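Local coordinates for protein enoyl-CoA hydratase (Bacillus halodurans, PDB 3LKE) that probably acts as an enoyl-CoA hydratase of the crotonase family, adding water across the double bond of enoyl-CoA thioesters, at residues Asn26-Asp29 with Ala30-Thr34. Residues are numbered along the deposited sequence; the frame is centred on the assembly and turned at random.
Sequences NGLD and AELGT
Asp-29 caps the first turn of helix 30-45 through its own side chain: OD1 accepts from the backbone N of Leu-32 at 2.8 Å, with an N-H...O angle of 166° and the donor nearly in line with the C-O bond. With chi1 at 60°, CG of Asp-29 stands between its backbone N and carbonyl carbon, and OD1 comes back over the turn, also 3.0 Å from Glu-31 N. The main chain adds the first i to i+4 bond, Gly-33 N to Asp-29 O at 2.8 Å. This is an N-cap, placed where the loop after strand 14-19 of the crotonase fold enters its helix. The side chain of Leu-32 extends away from its own N (chi1 178°) and reaches back along that loop: Leu-32 CD2 makes an apolar contact with Leu-28 CD2 at 3.9 Å, while Leu-32 CD1 packs 3.5 Å from Gly-27 O, a buried carbonyl with no polar partner. Farther out, OD2 of Asp-29 takes a salt bridge from Lys-24 and a hydrogen bond with the Tyr-21 hydroxyl, fixing the carboxylate's rotation. With an alanine in place of Asp-29, the N-H of Leu-32 would probably lose its capping acceptor and Lys-24 this counter-charge. Asn-26 is held by Tyr-21 N at OD1 and by Phe-62 O at ND2.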
loop_
_atom_site.group_PDB
_atom_site.type_symbol
_atom_site.label_atom_id
_atom_site.label_comp_id
_atom_site.label_asym_id
_atom_site.label_seq_id
_atom_site.Cartn_x
_atom_site.Cartn_y
_atom_site.Cartn_z
ATOM N N ASN A 26 12.147 -5.849 -30.295
ATOM C CA ASN A 26 10.967 -6.199 -29.502
ATOM C C ASN A 26 10.174 -4.966 -29.057
ATOM O O ASN A 26 9.530 -4.968 -28.002
ATOM C CB ASN A 26 11.352 -7.081 -28.306
ATOM C CG ASN A 26 11.731 -8.496 -28.723
ATOM O OD1 ASN A 26 11.576 -8.880 -29.891
ATOM N ND2 ASN A 26 12.242 -9.270 -27.777
ATOM N N GLY A 27 10.221 -3.920 -29.876
ATOM C CA GLY A 27 9.491 -2.691 -29.604
ATOM C C GLY A 27 7.997 -2.901 -29.714
ATOM O O GLY A 27 7.534 -3.862 -30.340
ATOM N N LEU A 28 7.234 -2.005 -29.092
ATOM C CA LEU A 28 5.791 -2.155 -29.039
ATOM C C LEU A 28 5.114 -1.285 -30.087
ATOM O O LEU A 28 5.193 -0.059 -30.037
ATOM C CB LEU A 28 5.274 -1.795 -27.638
ATOM C CG LEU A 28 6.012 -2.466 -26.481
ATOM C CD1 LEU A 28 5.395 -2.044 -25.141
ATOM C CD2 LEU A 28 5.974 -3.958 -26.624
ATOM N N ASP A 29 4.472 -1.931 -31.053
ATOM C CA ASP A 29 3.624 -1.230 -32.006
ATOM C C ASP A 29 2.347 -2.029 -32.161
ATOM O O ASP A 29 2.155 -3.027 -31.471
ATOM C CB ASP A 29 4.324 -1.031 -33.358
ATOM C CG ASP A 29 4.712 -2.339 -34.029
ATOM O OD1 ASP A 29 4.133 -3.405 -33.707
ATOM O OD2 ASP A 29 5.604 -2.289 -34.906
ATOM N N ALA A 30 1.466 -1.591 -33.051
ATOM C CA ALA A 30 0.168 -2.233 -33.183
ATOM C C ALA A 30 0.277 -3.666 -33.707
ATOM O O ALA A 30 -0.524 -4.529 -33.346
ATOM C CB ALA A 30 -0.743 -1.399 -34.068
ATOM N N GLU A 31 1.267 -3.918 -34.558
ATOM C CA GLU A 31 1.458 -5.247 -35.134
ATOM C C GLU A 31 1.869 -6.258 -34.067
ATOM O O GLU A 31 1.234 -7.295 -33.894
ATOM C CB GLU A 31 2.504 -5.199 -36.249
ATOM C CG GLU A 31 2.541 -6.434 -37.122
ATOM C CD GLU A 31 3.336 -6.221 -38.401
ATOM O OE1 GLU A 31 3.752 -5.072 -38.667
ATOM O OE2 GLU A 31 3.551 -7.206 -39.133
ATOM N N LEU A 32 2.940 -5.949 -33.350
ATOM C CA LEU A 32 3.363 -6.802 -32.247
ATOM C C LEU A 32 2.257 -6.887 -31.186
ATOM O O LEU A 32 1.933 -7.966 -30.693
ATOM C CB LEU A 32 4.663 -6.290 -31.621
ATOM C CG LEU A 32 5.104 -7.136 -30.422
ATOM C CD1 LEU A 32 6.612 -7.288 -30.384
ATOM C CD2 LEU A 32 4.570 -6.567 -29.089
ATOM N N GLY A 33 1.677 -5.742 -30.844
ATOM C CA GLY A 33 0.645 -5.706 -29.825
ATOM C C GLY A 33 -0.500 -6.631 -30.175
ATOM O O GLY A 33 -0.983 -7.396 -29.343
ATOM N N THR A 34 -0.926 -6.580 -31.430
ATOM C CA THR A 34 -2.045 -7.398 -31.870
ATOM C C THR A 34 -1.766 -8.893 -31.710
ATOM O O THR A 34 -2.631 -9.654 -31.279
ATOM C CB THR A 34 -2.413 -7.081 -33.328
ATOM O OG1 THR A 34 -2.793 -5.701 -33.430
ATOM C CG2 THR A 34 -3.560 -7.969 -33.785
#